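Long-range contact in alpha-fucosidase (Bifidobacterium bifidum, PDB 2EAB), which probably hydrolyses terminal alpha-1,2-linked L-fucose, this chain being the catalytic part of a longer calcium-binding protein: residues K272-Y284 with R303-Y316. Residues are numbered along the deposited sequence; the frame is centred on the assembly and turned at random.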
# COMPACT_ATOMS: atom_id res chain seq x y z
N LYS A 272 7.08 -38.90 14.41
CA LYS A 272 8.06 -38.71 13.34
C LYS A 272 7.69 -37.50 12.48
O LYS A 272 8.56 -36.72 12.10
CB LYS A 272 8.16 -39.97 12.48
CG LYS A 272 9.38 -39.98 11.56
CD LYS A 272 9.38 -41.19 10.64
CE LYS A 272 10.62 -41.19 9.76
NZ LYS A 272 10.63 -42.32 8.79
N ALA A 273 6.40 -37.36 12.19
CA ALA A 273 5.89 -36.25 11.39
C ALA A 273 4.49 -35.85 11.85
O ALA A 273 3.66 -36.71 12.16
CB ALA A 273 5.88 -36.60 9.92
N VAL A 274 4.25 -34.54 11.89
CA VAL A 274 2.95 -34.00 12.30
C VAL A 274 2.56 -32.82 11.41
O VAL A 274 3.42 -32.10 10.89
CB VAL A 274 2.92 -33.56 13.79
CG1 VAL A 274 3.23 -34.72 14.73
CG2 VAL A 274 3.87 -32.40 14.05
N THR A 275 1.25 -32.63 11.25
CA THR A 275 0.72 -31.42 10.61
C THR A 275 -0.15 -30.68 11.62
O THR A 275 -1.04 -31.27 12.23
CB THR A 275 -0.09 -31.73 9.35
OG1 THR A 275 0.67 -32.57 8.48
CG2 THR A 275 -0.47 -30.44 8.60
N LEU A 276 0.15 -29.39 11.79
CA LEU A 276 -0.67 -28.51 12.60
C LEU A 276 -1.55 -27.67 11.68
O LEU A 276 -1.06 -27.11 10.70
CB LEU A 276 0.20 -27.59 13.45
CG LEU A 276 0.68 -28.06 14.83
CD1 LEU A 276 1.36 -29.43 14.81
CD2 LEU A 276 1.60 -27.01 15.44
N TYR A 277 -2.83 -27.62 11.99
CA TYR A 277 -3.76 -26.73 11.31
C TYR A 277 -4.18 -25.64 12.29
O TYR A 277 -4.69 -25.93 13.38
CB TYR A 277 -4.97 -27.50 10.79
CG TYR A 277 -4.62 -28.51 9.73
CD1 TYR A 277 -4.43 -28.12 8.40
CD2 TYR A 277 -4.44 -29.85 10.06
CE1 TYR A 277 -4.09 -29.04 7.42
CE2 TYR A 277 -4.10 -30.78 9.08
CZ TYR A 277 -3.93 -30.37 7.77
OH TYR A 277 -3.59 -31.29 6.80
N ILE A 278 -3.93 -24.40 11.90
CA ILE A 278 -4.13 -23.25 12.77
C ILE A 278 -5.11 -22.29 12.11
O ILE A 278 -4.92 -21.88 10.96
CB ILE A 278 -2.80 -22.52 13.05
CG1 ILE A 278 -1.78 -23.48 13.68
CG2 ILE A 278 -3.03 -21.31 13.95
CD1 ILE A 278 -0.40 -23.41 13.05
N ALA A 279 -6.17 -21.94 12.84
CA ALA A 279 -7.13 -20.95 12.35
C ALA A 279 -7.44 -19.95 13.44
O ALA A 279 -7.27 -20.23 14.63
CB ALA A 279 -8.40 -21.63 11.87
N ALA A 280 -7.91 -18.77 13.03
CA ALA A 280 -8.28 -17.72 13.98
C ALA A 280 -9.32 -16.82 13.35
O ALA A 280 -9.37 -16.67 12.12
CB ALA A 280 -7.07 -16.92 14.40
N ALA A 281 -10.14 -16.21 14.19
CA ALA A 281 -11.15 -15.26 13.75
C ALA A 281 -11.61 -14.39 14.89
O ALA A 281 -11.44 -14.73 16.07
CB ALA A 281 -12.35 -15.98 13.16
N THR A 282 -12.20 -13.26 14.52
CA THR A 282 -12.93 -12.41 15.44
C THR A 282 -14.36 -12.26 14.91
O THR A 282 -14.67 -12.72 13.81
CB THR A 282 -12.32 -11.00 15.57
OG1 THR A 282 -12.64 -10.23 14.40
CG2 THR A 282 -10.81 -11.04 15.76
N ASP A 283 -15.20 -11.58 15.69
CA ASP A 283 -16.53 -11.19 15.23
C ASP A 283 -16.56 -9.78 14.62
O ASP A 283 -17.62 -9.17 14.53
CB ASP A 283 -17.57 -11.34 16.36
CG ASP A 283 -17.37 -10.35 17.49
OD1 ASP A 283 -16.24 -9.88 17.71
OD2 ASP A 283 -18.37 -10.05 18.19
N TYR A 284 -15.40 -9.27 14.20
CA TYR A 284 -15.35 -8.01 13.45
C TYR A 284 -16.20 -8.10 12.19
O TYR A 284 -16.24 -9.15 11.55
CB TYR A 284 -13.91 -7.66 13.06
CG TYR A 284 -13.84 -6.44 12.16
CD1 TYR A 284 -13.86 -5.16 12.71
CD2 TYR A 284 -13.79 -6.56 10.77
CE1 TYR A 284 -13.84 -4.03 11.90
CE2 TYR A 284 -13.76 -5.44 9.95
CZ TYR A 284 -13.78 -4.18 10.52
OH TYR A 284 -13.75 -3.07 9.70
N ARG A 303 -17.26 -21.87 14.12
CA ARG A 303 -16.74 -21.45 12.82
C ARG A 303 -15.25 -21.76 12.67
O ARG A 303 -14.83 -22.35 11.67
CB ARG A 303 -17.03 -19.97 12.60
CG ARG A 303 -16.46 -19.40 11.32
CD ARG A 303 -17.18 -18.13 10.89
NE ARG A 303 -17.10 -17.01 11.84
CZ ARG A 303 -16.10 -16.13 11.90
NH1 ARG A 303 -15.03 -16.25 11.11
NH2 ARG A 303 -16.17 -15.12 12.76
N VAL A 304 -14.46 -21.37 13.67
CA VAL A 304 -13.02 -21.62 13.64
C VAL A 304 -12.72 -23.12 13.69
O VAL A 304 -11.84 -23.60 12.99
CB VAL A 304 -12.30 -20.86 14.78
CG1 VAL A 304 -10.83 -21.23 14.83
CG2 VAL A 304 -12.46 -19.35 14.59
N ALA A 305 -13.49 -23.86 14.50
CA ALA A 305 -13.33 -25.31 14.59
C ALA A 305 -13.53 -26.00 13.25
O ALA A 305 -12.79 -26.92 12.90
CB ALA A 305 -14.28 -25.89 15.63
N LYS A 306 -14.51 -25.52 12.49
CA LYS A 306 -14.81 -26.10 11.18
C LYS A 306 -13.70 -25.82 10.17
O LYS A 306 -13.44 -26.65 9.29
CB LYS A 306 -16.16 -25.59 10.67
CG LYS A 306 -16.70 -26.34 9.46
CD LYS A 306 -18.04 -25.79 9.02
CE LYS A 306 -18.63 -26.59 7.87
NZ LYS A 306 -17.84 -26.44 6.62
N VAL A 307 -13.04 -24.67 10.30
CA VAL A 307 -11.91 -24.35 9.42
C VAL A 307 -10.81 -25.40 9.56
O VAL A 307 -10.35 -25.96 8.57
CB VAL A 307 -11.33 -22.94 9.68
CG1 VAL A 307 -10.08 -22.71 8.83
CG2 VAL A 307 -12.37 -21.87 9.38
N VAL A 308 -10.40 -25.67 10.80
CA VAL A 308 -9.31 -26.64 11.02
C VAL A 308 -9.74 -28.07 10.70
O VAL A 308 -8.94 -28.85 10.17
CB VAL A 308 -8.65 -26.52 12.43
CG1 VAL A 308 -7.92 -25.20 12.58
CG2 VAL A 308 -9.67 -26.70 13.56
N GLN A 309 -10.99 -28.41 11.00
CA GLN A 309 -11.51 -29.74 10.69
C GLN A 309 -11.61 -29.98 9.19
O GLN A 309 -11.18 -31.03 8.69
CB GLN A 309 -12.86 -30.01 11.37
CG GLN A 309 -13.32 -31.47 11.28
CD GLN A 309 -12.38 -32.42 12.01
OE1 GLN A 309 -12.13 -32.27 13.20
NE2 GLN A 309 -11.86 -33.41 11.29
N ASP A 310 -12.15 -29.01 8.46
CA ASP A 310 -12.25 -29.10 7.00
C ASP A 310 -10.88 -29.28 6.35
O ASP A 310 -10.72 -30.06 5.41
CB ASP A 310 -12.95 -27.88 6.40
CG ASP A 310 -14.46 -27.90 6.59
OD1 ASP A 310 -15.03 -28.96 6.94
OD2 ASP A 310 -15.09 -26.84 6.38
N ALA A 311 -9.89 -28.54 6.86
CA ALA A 311 -8.52 -28.62 6.35
C ALA A 311 -7.91 -30.00 6.62
O ALA A 311 -7.34 -30.62 5.71
CB ALA A 311 -7.67 -27.52 6.96
N ALA A 312 -8.04 -30.48 7.85
CA ALA A 312 -7.53 -31.79 8.23
C ALA A 312 -8.17 -32.90 7.40
O ALA A 312 -7.50 -33.85 7.00
CB ALA A 312 -7.77 -32.04 9.71
N ASN A 313 -9.47 -32.76 7.13
CA ASN A 313 -10.20 -33.72 6.31
C ASN A 313 -9.65 -33.80 4.88
O ASN A 313 -9.57 -34.89 4.31
CB ASN A 313 -11.70 -33.39 6.29
CG ASN A 313 -12.39 -33.69 7.61
OD1 ASN A 313 -11.79 -34.25 8.54
ND2 ASN A 313 -13.65 -33.29 7.71
N LYS A 314 -9.27 -32.65 4.33
CA LYS A 314 -8.63 -32.60 3.01
C LYS A 314 -7.22 -33.20 3.04
O LYS A 314 -6.80 -33.87 2.09
CB LYS A 314 -8.58 -31.17 2.48
CG LYS A 314 -9.91 -30.68 1.96
CD LYS A 314 -9.79 -29.35 1.25
CE LYS A 314 -11.16 -28.83 0.86
NZ LYS A 314 -11.11 -27.52 0.15
N GLY A 315 -6.51 -32.97 4.13
CA GLY A 315 -5.17 -33.53 4.31
C GLY A 315 -4.06 -32.62 3.82
O GLY A 315 -4.28 -31.76 2.96
N TYR A 316 -2.87 -32.84 4.36
CA TYR A 316 -1.71 -32.00 4.09
C TYR A 316 -1.37 -31.84 2.61
O TYR A 316 -1.18 -30.72 2.12
CB TYR A 316 -0.50 -32.51 4.87
CG TYR A 316 0.81 -31.88 4.47
CD1 TYR A 316 1.12 -30.56 4.84
CD2 TYR A 316 1.75 -32.58 3.72
CE1 TYR A 316 2.32 -29.98 4.47
CE2 TYR A 316 2.96 -32.01 3.35
CZ TYR A 316 3.24 -30.71 3.73
OH TYR A 316 4.43 -30.14 3.37
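The ring of Y277 lies flat against the last turn of helix 297-314, with backbone rather than another ring over one face. A312 CA sits 4.0 Å from the ring centroid, 26° off the normal, a CH-pi contact. A311 CB touches CD1 of Y277 at 3.6 Å. With CG anti to its carbonyl carbon (chi1 -64°), Y277 runs toward the end of the helix. There its OH comes 3.0 Å from Y316 N, but the angle is too poor for a hydrogen bond. Further along strand 273-282, A279 CB sits among one methyl each of V304, V307 (CG1, 3.6 Å) and V308 (CG1, 3.7 Å). A281 CB packs on V304 CG2. R303 bends at chi3 and brings NH1 against A281 CB, at 3.4 Å. R303 NH2 donates to T282 O at 3.0 Å. The acceptor lies in the guanidinium plane, while the donor stands above the carbonyl plane. E295 forms a salt bridge with R303 NE. At the other end, T275 and Y316 cross nearly at right angles; R194 hydrogen-bonds T275 OG1 and makes a cation-pi contact with Y316. Were Y277 an alanine, A311 and A312 would probably lose their packing partner, opening a gap beside the last turn and removing the CH-pi contact. The helix runs roughly antiparallel (154°) to a central strand of the antiparallel sheet, on its outer side, in the N-terminal beta-sandwich. Small and branched apolar side chains allow an axis separation of 7.7 Å. The interface is thus mainly apolar, with the R303 bond to T282 O as a polar tie at one end.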